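Local coordinates for protein phosphoserine phosphatase RsbX (Bacillus subtilis, PDB 3W42) that dephosphorylates the stressosome protein RsbS and so acts as a negative regulator of the general stress sigma factor, sigma-B, at residues A[40-44]-A[189-194]. Residues are numbered along the deposited sequence; the frame is centred on the assembly and turned at random.
Sequences CAVAD and DDLTYI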
ATOM      1  N   CYS A  40       6.874  -1.324  -2.859  1.00  5.20           N
ATOM      2  CA  CYS A  40       5.432  -1.550  -3.088  0.50  6.43           C
ATOM      3  C   CYS A  40       4.701  -0.231  -2.962  1.00  5.66           C
ATOM      4  O   CYS A  40       5.143   0.746  -2.401  1.00  7.63           O
ATOM      5  CB  CYS A  40       4.778  -2.666  -2.345  0.50  7.30           C
ATOM      6  SG  CYS A  40       4.739  -2.256  -0.570  0.50  5.72           S
ATOM      7  N   ALA A  41       3.565  -0.197  -3.631  1.00  4.82           N
ATOM      8  CA  ALA A  41       2.717   0.982  -3.644  1.00  4.95           C
ATOM      9  C   ALA A  41       1.287   0.567  -3.839  1.00  4.78           C
ATOM     10  O   ALA A  41       1.010  -0.414  -4.544  1.00  5.87           O
ATOM     11  CB  ALA A  41       3.132   1.941  -4.723  1.00  6.66           C
ATOM     12  N   VAL A  42       0.388   1.345  -3.299  1.00  3.98           N
ATOM     13  CA  VAL A  42      -1.052   1.205  -3.457  1.00  4.32           C
ATOM     14  C   VAL A  42      -1.614   2.571  -3.739  1.00  3.95           C
ATOM     15  O   VAL A  42      -1.240   3.545  -3.043  1.00  4.62           O
ATOM     16  CB  VAL A  42      -1.716   0.542  -2.221  1.00  5.47           C
ATOM     17  CG1 VAL A  42      -3.227   0.485  -2.386  1.00  7.35           C
ATOM     18  CG2 VAL A  42      -1.095  -0.862  -1.961  1.00  6.29           C
ATOM     19  N   ALA A  43      -2.530   2.685  -4.682  1.00  4.13           N
ATOM     20  CA  ALA A  43      -3.148   3.928  -5.029  1.00  4.35           C
ATOM     21  C   ALA A  43      -4.621   3.768  -5.323  1.00  4.30           C
ATOM     22  O   ALA A  43      -5.050   2.709  -5.802  1.00  5.76           O
ATOM     23  CB  ALA A  43      -2.426   4.569  -6.259  1.00  5.79           C
ATOM     24  N   ASP A  44      -5.389   4.810  -5.057  1.00  4.38           N
ATOM     25  CA  ASP A  44      -6.839   4.839  -5.305  1.00  4.56           C
ATOM     26  C   ASP A  44      -7.120   6.096  -6.125  1.00  4.64           C
ATOM     27  O   ASP A  44      -6.966   7.222  -5.643  1.00  4.70           O
ATOM     28  CB  ASP A  44      -7.573   4.844  -3.953  1.00  5.20           C
ATOM     29  CG  ASP A  44      -9.081   4.809  -4.059  1.00  5.20           C
ATOM     30  OD1 ASP A  44      -9.590   4.959  -5.202  1.00  5.63           O
ATOM     31  OD2 ASP A  44      -9.761   4.636  -3.002  1.00  5.25           O
ATOM     32  N   ASP A 189     -16.865  -0.632  -2.207  1.00  8.51           N
ATOM     33  CA  ASP A 189     -15.901   0.093  -2.981  1.00  7.14           C
ATOM     34  C   ASP A 189     -14.896  -0.940  -3.494  1.00  6.23           C
ATOM     35  O   ASP A 189     -14.840  -2.051  -2.988  1.00  7.02           O
ATOM     36  CB  ASP A 189     -15.164   1.142  -2.089  1.00  7.85           C
ATOM     37  CG  ASP A 189     -14.248   2.104  -2.847  1.00  6.30           C
ATOM     38  OD1 ASP A 189     -14.382   2.212  -4.097  1.00  6.86           O
ATOM     39  OD2 ASP A 189     -13.433   2.788  -2.173  1.00  6.69           O
ATOM     40  N   ASP A 190     -14.057  -0.553  -4.472  1.00  6.04           N
ATOM     41  CA  ASP A 190     -12.839  -1.279  -4.742  1.00  5.28           C
ATOM     42  C   ASP A 190     -12.052  -1.451  -3.452  1.00  5.11           C
ATOM     43  O   ASP A 190     -11.976  -0.510  -2.635  1.00  5.44           O
ATOM     44  CB  ASP A 190     -11.997  -0.502  -5.736  1.00  5.37           C
ATOM     45  CG  ASP A 190     -12.691  -0.254  -7.097  1.00  5.77           C
ATOM     46  OD1 ASP A 190     -13.440  -1.133  -7.549  1.00  6.75           O
ATOM     47  OD2 ASP A 190     -12.391   0.790  -7.697  1.00  5.93           O
ATOM     48  N   LEU A 191     -11.486  -2.619  -3.277  1.00  5.32           N
ATOM     49  CA  LEU A 191     -10.766  -2.950  -2.029  1.00  5.63           C
ATOM     50  C   LEU A 191      -9.465  -3.574  -2.425  1.00  5.61           C
ATOM     51  O   LEU A 191      -9.445  -4.635  -3.086  1.00  6.35           O
ATOM     52  CB  LEU A 191     -11.628  -3.904  -1.208  1.00  6.97           C
ATOM     53  CG  LEU A 191     -11.235  -4.183   0.222  1.00  7.18           C
ATOM     54  CD1 LEU A 191     -12.387  -4.846   0.970  1.00  9.20           C
ATOM     55  CD2 LEU A 191     -10.016  -5.020   0.347  1.00  9.31           C
ATOM     56  N   THR A 192      -8.339  -2.963  -2.001  1.00  5.05           N
ATOM     57  CA  THR A 192      -6.972  -3.422  -2.259  1.00  4.57           C
ATOM     58  C   THR A 192      -6.211  -3.423  -1.004  1.00  5.17           C
ATOM     59  O   THR A 192      -6.237  -2.425  -0.258  1.00  5.14           O
ATOM     60  CB  THR A 192      -6.288  -2.528  -3.319  1.00  5.55           C
ATOM     61  OG1 THR A 192      -7.082  -2.451  -4.482  1.00  6.03           O
ATOM     62  CG2 THR A 192      -4.951  -3.063  -3.692  1.00  6.77           C
ATOM     63  N   TYR A 193      -5.460  -4.497  -0.745  1.00  4.73           N
ATOM     64  CA  TYR A 193      -4.497  -4.455   0.349  1.00  5.30           C
ATOM     65  C   TYR A 193      -3.291  -5.279  -0.003  1.00  5.02           C
ATOM     66  O   TYR A 193      -3.349  -6.240  -0.765  1.00  5.38           O
ATOM     67  CB  TYR A 193      -5.106  -4.871   1.720  1.00  5.47           C
ATOM     68  CG  TYR A 193      -5.694  -6.239   1.832  1.00  5.20           C
ATOM     69  CD1 TYR A 193      -4.923  -7.363   2.029  1.00  6.20           C
ATOM     70  CD2 TYR A 193      -7.066  -6.412   1.800  1.00  6.09           C
ATOM     71  CE1 TYR A 193      -5.524  -8.623   2.187  1.00  6.86           C
ATOM     72  CE2 TYR A 193      -7.644  -7.646   1.984  1.00  7.49           C
ATOM     73  CZ  TYR A 193      -6.894  -8.737   2.162  1.00  7.34           C
ATOM     74  OH  TYR A 193      -7.521  -9.958   2.336  1.00  9.83           O
ATOM     75  N   ILE A 194      -2.161  -4.894   0.602  1.00  4.37           N
ATOM     76  CA  ILE A 194      -0.912  -5.629   0.557  1.00  4.28           C
ATOM     77  C   ILE A 194      -0.554  -5.966   1.982  1.00  3.59           C
ATOM     78  O   ILE A 194      -0.477  -5.081   2.821  1.00  4.68           O
ATOM     79  CB  ILE A 194       0.215  -4.845  -0.102  1.00  5.34           C
ATOM     80  CG1 ILE A 194      -0.098  -4.428  -1.533  1.00  7.51           C
ATOM     81  CG2 ILE A 194       1.536  -5.621  -0.002  1.00  7.75           C
ATOM     82  CD1 ILE A 194       1.007  -3.642  -2.247  1.00  9.41           C
TER
HETATM   83  O   HOH W   1     -12.338   3.912  -4.592  1.00  6.09           O
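V42 and I194 meet deep in the protein, where CG2 of V42 lies 3.5 Å from CD1 of I194, a tight fit for two methyl groups. I194 is extended at its end (chi2 -180°), which carries CD1 across V42 to the facing strand; in the conformer of C40 described here, CD1 also lies 3.9 Å from CB of C40. Valine suits its place because its second branch, CG1, is left for CG2 of T192, 4.2 Å away and a looser contact. T192 offers its methyl to the core while OG1 hydrogen-bonds to D27 and Q16, so that its buried hydroxyl is satisfied.

The parent strands, 37-45 and 191-198, belong to different sheets of the alpha-beta beta-alpha sandwich of PPM-type phosphatases. Segments 40-44 and 191-194 run nearly antiparallel (165°), their axes 8.1 Å apart at closest approach, a spacing filled by side chains. A41 and A43 turn from this interface toward helix 49-65, touching V63 and S56 with I59 respectively; their small methyls are consistent with a closely packed helix.

At the end of the sandwich the contact becomes polar. D44 and D189 approach from opposite directions, their carboxylate planes 41° apart, and OD2 of each binds manganese, as does D156. A short carboxylate can give one oxygen to metal and keep the other for water: one water lies 3.0 Å from OD1 of D44 and 2.7 Å from OD1 of D189, within hydrogen-bonding distance of both.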